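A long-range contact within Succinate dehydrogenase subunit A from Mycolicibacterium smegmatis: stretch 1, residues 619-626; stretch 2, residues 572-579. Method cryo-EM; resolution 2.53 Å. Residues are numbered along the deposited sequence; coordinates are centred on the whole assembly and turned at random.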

# COMPACT_ATOMS: atom_id res chain seq x y z
N GLU A 619 -38.68 -22.28 -4.41
CA GLU A 619 -39.00 -23.67 -4.12
C GLU A 619 -37.77 -24.56 -4.11
O GLU A 619 -37.88 -25.73 -3.72
CB GLU A 619 -40.02 -24.19 -5.13
CG GLU A 619 -41.46 -23.89 -4.75
CD GLU A 619 -42.45 -24.58 -5.65
OE1 GLU A 619 -42.09 -24.93 -6.79
OE2 GLU A 619 -43.61 -24.78 -5.22
N LYS A 620 -36.62 -24.04 -4.51
CA LYS A 620 -35.37 -24.77 -4.44
C LYS A 620 -34.64 -24.56 -3.12
O LYS A 620 -33.62 -25.22 -2.88
CB LYS A 620 -34.46 -24.36 -5.60
CG LYS A 620 -35.18 -24.25 -6.93
CD LYS A 620 -34.21 -23.95 -8.05
CE LYS A 620 -33.49 -22.64 -7.81
NZ LYS A 620 -32.94 -22.07 -9.07
N TYR A 621 -35.13 -23.67 -2.26
CA TYR A 621 -34.42 -23.32 -1.03
C TYR A 621 -35.33 -23.39 0.19
O TYR A 621 -34.85 -23.59 1.31
CB TYR A 621 -33.81 -21.93 -1.15
CG TYR A 621 -32.79 -21.79 -2.26
CD1 TYR A 621 -31.45 -22.03 -2.02
CD2 TYR A 621 -33.18 -21.41 -3.53
CE1 TYR A 621 -30.52 -21.89 -3.02
CE2 TYR A 621 -32.25 -21.27 -4.54
CZ TYR A 621 -30.92 -21.52 -4.28
OH TYR A 621 -29.99 -21.38 -5.28
N TYR A 622 -36.63 -23.22 -0.01
CA TYR A 622 -37.58 -23.10 1.08
C TYR A 622 -38.52 -24.29 1.10
O TYR A 622 -38.86 -24.86 0.06
CB TYR A 622 -38.40 -21.81 0.97
CG TYR A 622 -37.65 -20.56 1.36
CD1 TYR A 622 -37.96 -19.89 2.53
CD2 TYR A 622 -36.64 -20.05 0.56
CE1 TYR A 622 -37.28 -18.75 2.90
CE2 TYR A 622 -35.96 -18.91 0.92
CZ TYR A 622 -36.28 -18.26 2.09
OH TYR A 622 -35.61 -17.12 2.44
N THR A 623 -38.94 -24.67 2.31
CA THR A 623 -40.02 -25.62 2.46
C THR A 623 -41.33 -24.98 2.03
O THR A 623 -41.42 -23.75 1.91
CB THR A 623 -40.11 -26.09 3.92
OG1 THR A 623 -40.46 -24.98 4.75
CG2 THR A 623 -38.79 -26.66 4.38
N PRO A 624 -42.38 -25.77 1.77
CA PRO A 624 -43.67 -25.17 1.41
C PRO A 624 -44.28 -24.40 2.57
O PRO A 624 -45.42 -24.65 2.98
CB PRO A 624 -44.53 -26.38 1.01
CG PRO A 624 -43.83 -27.56 1.59
CD PRO A 624 -42.38 -27.23 1.57
N GLU A 625 -43.51 -23.46 3.11
CA GLU A 625 -43.90 -22.65 4.25
C GLU A 625 -44.31 -21.24 3.87
O GLU A 625 -44.76 -20.49 4.74
CB GLU A 625 -42.75 -22.57 5.25
CG GLU A 625 -41.63 -21.62 4.83
CD GLU A 625 -40.35 -21.83 5.61
OE1 GLU A 625 -40.30 -22.76 6.43
OE2 GLU A 625 -39.39 -21.07 5.39
N GLU A 626 -44.15 -20.85 2.60
CA GLU A 626 -44.46 -19.49 2.20
C GLU A 626 -45.94 -19.18 2.39
O GLU A 626 -46.31 -18.38 3.26
CB GLU A 626 -44.10 -19.25 0.73
CG GLU A 626 -42.62 -19.33 0.39
CD GLU A 626 -42.23 -20.67 -0.17
OE1 GLU A 626 -43.12 -21.53 -0.34
OE2 GLU A 626 -41.04 -20.85 -0.48
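Stretch 2 572-579: MDANWRNT

Stretch 2 packs on stretch 1 as loop against loop, a small and largely polar contact organised around one arginine, Arg577, whose side chain lies flat on the ring of Tyr622 and reaches the carboxylate of Glu625. Neither segment forms a regular helix or strand, so there is no crossing angle to quote, and no backbone hydrogen bond joins the two. From Asp573 to Asn575 stretch 2 runs in the same direction as Tyr621 to Thr623: Asp573 CA lies 6.4 Å from Tyr621 CA, and two residues further along both chains Asn575 CA lies 6.4 Å from Thr623 CA. Beyond Asn575 it turns back, which brings Arg577 to Tyr622. The pairing spans at least 44 residues of sequence, yet the two stretches together bury just 354 Å².

The backbone of stretch 2 bends repeatedly. Asp573 and Trp576 both take positive phi values (62° and 39°). Asp573, Arg577 and Asn578 point toward stretch 1, while Ala574 and Trp576 point away.

Arg577 gives up more area to the contact than any other residue, 87 Å². Its chi1 is t, and chi3 near 39° helps bend the chain over the tyrosine. The guanidinium stacks on the Tyr622 ring with centres 4.0 Å apart and planes inclined by 16°, and Arg577 CZ comes within 3.5 Å of Tyr622 CE1. The cation sits off-centre, whereas the methylene is better placed: Arg577 CD stands 4.0 Å from the centroid of the Tyr622 ring, over the face, in a CH-pi contact. One aromatic face thus receives both the aliphatic and the charged parts of the side chain.

With its face on the ring, the guanidinium keeps its edge free for acceptors. Arg577 NH1 makes a salt bridge with Glu625 OE2 at 3.5 Å, the hydrogen bond within it being weak; Arg577 NH2 is satisfied elsewhere in the structure. Tyr621 O also lies near the guanidinium plane, though its nearest approach is to Arg577 CD, at 3.6 Å. The other carboxylate oxygen, Glu625 OE1, is 3.8 Å from Asn578 ND2, so the acid faces two successive residues of stretch 2.

At the opposite end of the contact, Asp573 approaches Tyr621 obliquely, with Asp573 OD2 3.7 Å from Tyr621 CE1. Between the two ends, Thr623 CG2 touches Asn575 CB at 3.7 Å, a small apolar contact, while the end of the asparagine side chain leads away. The rule to read here is economical: a tyrosine supplies the platform, an arginine covers it, and an acid meets the arginine's edge.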

# COMPACT_ATOMS: atom_id res chain seq x y z
N MET A 572 -26.81 -30.74 -1.42
CA MET A 572 -26.89 -29.33 -1.09
C MET A 572 -28.31 -28.96 -0.70
O MET A 572 -29.28 -29.50 -1.25
CB MET A 572 -26.43 -28.47 -2.27
CG MET A 572 -24.97 -28.64 -2.67
SD MET A 572 -23.88 -27.46 -1.86
CE MET A 572 -24.65 -25.91 -2.29
N ASP A 573 -28.43 -28.05 0.25
CA ASP A 573 -29.69 -27.39 0.54
C ASP A 573 -30.76 -28.40 0.99
O ASP A 573 -31.73 -28.68 0.29
CB ASP A 573 -30.16 -26.60 -0.69
CG ASP A 573 -29.15 -25.56 -1.13
OD1 ASP A 573 -28.35 -25.10 -0.30
OD2 ASP A 573 -29.15 -25.21 -2.33
N ALA A 574 -30.53 -28.96 2.18
CA ALA A 574 -31.62 -29.59 2.91
C ALA A 574 -32.60 -28.52 3.36
O ALA A 574 -32.52 -27.36 2.94
CB ALA A 574 -31.08 -30.38 4.10
N ASN A 575 -33.59 -28.89 4.18
CA ASN A 575 -34.48 -27.84 4.65
C ASN A 575 -33.63 -26.83 5.42
O ASN A 575 -33.44 -25.72 4.93
CB ASN A 575 -35.67 -28.39 5.46
CG ASN A 575 -35.29 -29.00 6.79
OD1 ASN A 575 -34.69 -28.34 7.64
ND2 ASN A 575 -35.67 -30.26 7.00
N TRP A 576 -33.14 -27.17 6.62
CA TRP A 576 -31.87 -26.73 7.19
C TRP A 576 -31.50 -25.28 6.91
O TRP A 576 -30.34 -24.90 7.03
CB TRP A 576 -30.73 -27.63 6.69
CG TRP A 576 -30.21 -28.63 7.69
CD1 TRP A 576 -30.27 -29.99 7.60
CD2 TRP A 576 -29.55 -28.34 8.93
NE1 TRP A 576 -29.69 -30.56 8.70
CE2 TRP A 576 -29.24 -29.58 9.53
CE3 TRP A 576 -29.19 -27.16 9.59
CZ2 TRP A 576 -28.59 -29.67 10.76
CZ3 TRP A 576 -28.54 -27.26 10.81
CH2 TRP A 576 -28.25 -28.50 11.38
N ARG A 577 -32.48 -24.45 6.55
CA ARG A 577 -32.23 -23.08 6.13
C ARG A 577 -32.69 -22.06 7.15
O ARG A 577 -32.08 -21.00 7.28
CB ARG A 577 -32.91 -22.80 4.79
CG ARG A 577 -32.41 -21.59 4.03
CD ARG A 577 -33.57 -20.88 3.35
NE ARG A 577 -34.76 -20.87 4.20
CZ ARG A 577 -34.97 -20.00 5.18
NH1 ARG A 577 -36.08 -20.07 5.89
NH2 ARG A 577 -34.07 -19.07 5.45
N ASN A 578 -33.76 -22.37 7.88
CA ASN A 578 -34.14 -21.61 9.07
C ASN A 578 -33.53 -22.22 10.33
O ASN A 578 -34.21 -22.52 11.31
CB ASN A 578 -35.66 -21.52 9.16
CG ASN A 578 -36.33 -22.88 9.19
OD1 ASN A 578 -35.66 -23.91 9.22
ND2 ASN A 578 -37.65 -22.88 9.19
N THR A 579 -32.21 -22.41 10.31
CA THR A 579 -31.45 -22.89 11.46
C THR A 579 -30.08 -22.24 11.43
O THR A 579 -29.40 -22.29 10.40
CB THR A 579 -31.32 -24.42 11.46
OG1 THR A 579 -32.61 -25.01 11.27
CG2 THR A 579 -30.75 -24.90 12.77